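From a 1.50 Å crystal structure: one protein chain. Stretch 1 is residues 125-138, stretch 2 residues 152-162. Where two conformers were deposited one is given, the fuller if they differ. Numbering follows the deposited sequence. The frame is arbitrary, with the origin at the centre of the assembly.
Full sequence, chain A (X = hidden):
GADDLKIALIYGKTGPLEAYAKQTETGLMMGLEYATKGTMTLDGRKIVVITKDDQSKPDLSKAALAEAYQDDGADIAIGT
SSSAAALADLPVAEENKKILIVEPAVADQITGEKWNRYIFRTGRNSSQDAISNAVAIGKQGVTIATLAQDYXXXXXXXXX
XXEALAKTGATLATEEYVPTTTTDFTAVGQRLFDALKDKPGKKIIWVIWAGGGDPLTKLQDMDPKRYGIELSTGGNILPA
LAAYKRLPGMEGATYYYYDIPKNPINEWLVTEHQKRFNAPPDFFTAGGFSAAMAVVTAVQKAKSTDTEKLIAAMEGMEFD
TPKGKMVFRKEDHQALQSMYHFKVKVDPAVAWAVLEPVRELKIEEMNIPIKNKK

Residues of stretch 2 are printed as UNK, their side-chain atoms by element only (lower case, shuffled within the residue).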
# COMPACT_ATOMS: atom_id res chain seq x y z
N ASN A 125 -0.62 2.64 -4.24
CA ASN A 125 -0.21 4.03 -4.09
C ASN A 125 -1.09 4.77 -3.09
O ASN A 125 -2.14 4.27 -2.66
CB ASN A 125 -0.08 4.77 -5.44
CG ASN A 125 -1.37 4.94 -6.19
OD1 ASN A 125 -2.42 5.21 -5.61
ND2 ASN A 125 -1.31 4.79 -7.52
N SER A 126 -0.63 5.95 -2.64
CA SER A 126 -1.34 6.70 -1.61
C SER A 126 -2.74 7.12 -2.07
O SER A 126 -3.67 7.20 -1.27
CB SER A 126 -0.51 7.89 -1.16
OG SER A 126 0.62 7.44 -0.43
N SER A 127 -2.91 7.37 -3.36
CA SER A 127 -4.26 7.61 -3.90
C SER A 127 -5.19 6.41 -3.72
O SER A 127 -6.37 6.59 -3.36
CB SER A 127 -4.25 8.08 -5.36
OG SER A 127 -3.82 9.44 -5.41
N GLN A 128 -4.70 5.18 -3.96
CA GLN A 128 -5.50 3.99 -3.70
C GLN A 128 -5.93 3.92 -2.21
O GLN A 128 -7.09 3.61 -1.91
CB GLN A 128 -4.79 2.72 -4.15
CG GLN A 128 -4.85 2.54 -5.72
CD GLN A 128 -3.89 1.46 -6.20
OE1 GLN A 128 -2.71 1.48 -5.85
NE2 GLN A 128 -4.38 0.54 -7.01
N ASP A 129 -5.00 4.24 -1.30
CA ASP A 129 -5.38 4.27 0.11
C ASP A 129 -6.56 5.25 0.36
O ASP A 129 -7.60 4.90 0.89
CB ASP A 129 -4.18 4.60 0.99
CG ASP A 129 -3.29 3.38 1.26
OD1 ASP A 129 -3.80 2.24 1.19
OD2 ASP A 129 -2.11 3.59 1.63
N ALA A 130 -6.42 6.49 -0.11
CA ALA A 130 -7.39 7.50 0.17
C ALA A 130 -8.72 7.22 -0.50
O ALA A 130 -9.78 7.36 0.10
CB ALA A 130 -6.82 8.90 -0.26
N ILE A 131 -8.66 6.81 -1.77
CA ILE A 131 -9.85 6.52 -2.52
C ILE A 131 -10.63 5.33 -1.94
O ILE A 131 -11.86 5.37 -1.81
CB ILE A 131 -9.47 6.30 -4.02
CG1 ILE A 131 -9.03 7.62 -4.62
CG2 ILE A 131 -10.64 5.70 -4.80
CD1 ILE A 131 -8.29 7.51 -5.97
N SER A 132 -9.92 4.25 -1.61
CA SER A 132 -10.57 3.12 -1.00
C SER A 132 -11.32 3.53 0.28
O SER A 132 -12.40 3.03 0.55
CB SER A 132 -9.56 1.99 -0.70
OG SER A 132 -8.60 2.36 0.28
N ASN A 133 -10.74 4.41 1.08
CA ASN A 133 -11.44 4.91 2.27
C ASN A 133 -12.73 5.65 1.95
O ASN A 133 -13.75 5.45 2.58
CB ASN A 133 -10.49 5.72 3.15
CG ASN A 133 -9.66 4.85 4.05
OD1 ASN A 133 -10.06 4.58 5.20
ND2 ASN A 133 -8.53 4.35 3.54
N ALA A 134 -12.68 6.50 0.93
CA ALA A 134 -13.87 7.25 0.53
C ALA A 134 -14.97 6.33 0.04
O ALA A 134 -16.14 6.50 0.39
CB ALA A 134 -13.52 8.29 -0.56
N VAL A 135 -14.61 5.33 -0.78
CA VAL A 135 -15.56 4.37 -1.31
C VAL A 135 -16.11 3.49 -0.16
O VAL A 135 -17.31 3.15 -0.16
CB VAL A 135 -14.90 3.52 -2.43
CG1 VAL A 135 -15.77 2.32 -2.82
CG2 VAL A 135 -14.58 4.44 -3.64
N ALA A 136 -15.27 3.18 0.82
CA ALA A 136 -15.70 2.36 1.94
C ALA A 136 -16.78 3.08 2.77
O ALA A 136 -17.84 2.50 3.04
CB ALA A 136 -14.51 2.01 2.85
N ILE A 137 -16.52 4.34 3.15
CA ILE A 137 -17.38 4.99 4.14
C ILE A 137 -18.40 5.96 3.57
O ILE A 137 -19.31 6.38 4.26
CB ILE A 137 -16.53 5.69 5.23
CG1 ILE A 137 -15.83 6.96 4.70
CG2 ILE A 137 -15.50 4.69 5.82
CD1 ILE A 137 -15.06 7.76 5.81
N GLY A 138 -18.22 6.34 2.32
CA GLY A 138 -19.13 7.30 1.68
C GLY A 138 -20.42 6.68 1.19
O GLY A 138 -20.42 5.79 0.34
N UNK A 152 2.15 17.97 1.60
CA UNK A 152 1.63 17.36 0.38
C UNK A 152 0.93 16.02 0.59
O UNK A 152 -0.14 15.79 -0.00
c UNK A 152 2.74 17.23 -0.68
N UNK A 153 1.50 15.15 1.41
CA UNK A 153 0.88 13.85 1.68
C UNK A 153 -0.56 14.01 2.16
O UNK A 153 -1.50 13.33 1.66
c UNK A 153 0.43 9.43 2.57
c UNK A 153 1.05 10.65 2.25
c UNK A 153 1.67 13.05 2.71
c UNK A 153 1.00 11.72 3.11
c UNK A 153 0.36 11.57 4.33
c UNK A 153 -0.21 9.27 3.77
c UNK A 153 -0.26 10.34 4.69
N UNK A 154 -0.75 14.89 3.12
CA UNK A 154 -2.08 15.14 3.69
C UNK A 154 -3.01 15.79 2.68
O UNK A 154 -4.18 15.37 2.51
N UNK A 155 -2.54 16.86 2.05
CA UNK A 155 -3.37 17.57 1.08
C UNK A 155 -3.73 16.75 -0.13
O UNK A 155 -4.87 16.76 -0.56
c UNK A 155 -2.60 19.81 1.85
c UNK A 155 -2.59 21.21 1.43
n UNK A 155 -2.66 22.13 2.55
c UNK A 155 -3.62 23.03 2.75
n UNK A 155 -4.68 23.14 1.94
n UNK A 155 -3.53 23.84 3.79
c UNK A 155 -2.70 18.87 0.67
N UNK A 156 -2.77 16.00 -0.67
CA UNK A 156 -3.03 15.22 -1.85
C UNK A 156 -3.93 14.03 -1.48
O UNK A 156 -4.78 13.62 -2.28
o UNK A 156 0.33 15.58 -3.30
c UNK A 156 -0.86 15.86 -3.01
o UNK A 156 -1.31 17.04 -3.11
c UNK A 156 -1.74 14.73 -2.47
N UNK A 157 -3.77 13.48 -0.28
CA UNK A 157 -4.62 12.36 0.17
C UNK A 157 -6.05 12.82 0.31
O UNK A 157 -6.98 12.17 -0.17
N UNK A 158 -6.26 13.96 0.95
CA UNK A 158 -7.63 14.47 1.08
C UNK A 158 -8.20 14.85 -0.27
O UNK A 158 -9.37 14.59 -0.54
c UNK A 158 -7.43 15.15 3.51
c UNK A 158 -7.75 15.62 2.09
c UNK A 158 -9.18 16.27 2.03
N UNK A 159 -7.37 15.40 -1.17
CA UNK A 159 -7.86 15.70 -2.50
C UNK A 159 -8.40 14.47 -3.20
O UNK A 159 -9.47 14.49 -3.82
c UNK A 159 -6.76 16.40 -3.36
N UNK A 160 -7.66 13.37 -3.12
CA UNK A 160 -8.07 12.10 -3.75
C UNK A 160 -9.35 11.53 -3.12
O UNK A 160 -10.27 11.06 -3.80
c UNK A 160 -6.92 11.09 -3.70
N UNK A 161 -9.38 11.58 -1.79
CA UNK A 161 -10.55 11.17 -1.03
C UNK A 161 -11.78 11.96 -1.46
O UNK A 161 -12.84 11.37 -1.68
c UNK A 161 -11.44 9.76 2.00
c UNK A 161 -12.42 9.48 2.94
c UNK A 161 -10.22 11.35 0.48
c UNK A 161 -11.34 11.03 1.42
c UNK A 161 -13.26 11.72 2.72
c UNK A 161 -13.37 10.45 3.28
c UNK A 161 -12.25 12.01 1.80
N UNK A 162 -11.64 13.30 -1.52
CA UNK A 162 -12.74 14.24 -1.83
C UNK A 162 -13.31 13.98 -3.22
O UNK A 162 -14.51 13.93 -3.41
c UNK A 162 -12.47 18.10 -1.83
n UNK A 162 -12.53 20.52 -1.65
c UNK A 162 -12.24 15.67 -1.71
c UNK A 162 -13.33 19.32 -2.07
c UNK A 162 -13.19 16.79 -2.12

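Position 152 carries one side-chain carbon; CB of position 152 is 9.9 Å from Ser126 CB, its nearest atom on stretch 1. A lone carbon on CA is Ala152. Position 153 has one carbon leading into a ring of six carbons with no further atom on it, which defines Phe153. With chi1 at 176° (t), the end of the side chain comes nearer to stretch 1, although CA-to-CB points sideways, and Ser126 OG lies at the ring edge, 3.6 Å from Phe153 CE1.

At 154 nothing follows CA, so it is Gly154, out of reach of stretch 1. Position 155 shows three carbons, a nitrogen, then a carbon bearing two more nitrogens: a guanidinium, hence Arg155, which is exposed, out of reach of stretch 1, and touches a crystal neighbour. Position 156 has two carbons, the second carrying two oxygens. That short carboxylate is Asp156, and its CB is 6.4 Å from Ser127 OG.

Position 157 again lacks side-chain atoms and is Gly157. Its bare backbone is used directly: Gly157 O lies 3.3 Å from Ala130 CB. Position 158 has one carbon carrying two others, the beta-branched pattern of Val158, with CA-to-CB pointing away from stretch 1. Position 159 has a single carbon, Ala159, pointing sideways and exposed.

Position 160 also has one carbon, which makes it Ala160; here CA-to-CB points toward stretch 1. Its CB lies 4.1 Å from Ala130 CB, 4.2 Å from Ile131 CG1 and 3.9 Å from Ser127 OG. Position 161 has one carbon followed by an unsubstituted six-carbon ring, Phe161. Ala134 CB sits over one face, 4.0 Å from the centroid of the Phe161 ring and 26° off its normal, a CH-pi contact; Ile137 CD1 approaches the edge at 4.1 Å from Phe161 CZ. Position 162 has four carbons in a row ending in nitrogen, Lys162, fully extended with all four chi angles t and CA-to-CB directed away.

The contact joins two helices whose axes approach to 7.7 Å and whose N-to-C directions differ by 42°. Small residues permit close backbone approach: the CA atoms of Ile131 and Phe161 are 4.9 Å apart, and Ala134 CB comes within 3.3 Å of Phe161 O. Phe161 is the knob, its side chain seated among Ala130, Asn133, Ala134 and Ile137, and stretch 1 covers 101 Å² of the residue. No hydrogen bond crosses between the stretches; the contact is packing, with one CH-pi contact, and buries 395 Å² with both sides summed.

Stretch 2 152-162: AFGRDGVAAFK
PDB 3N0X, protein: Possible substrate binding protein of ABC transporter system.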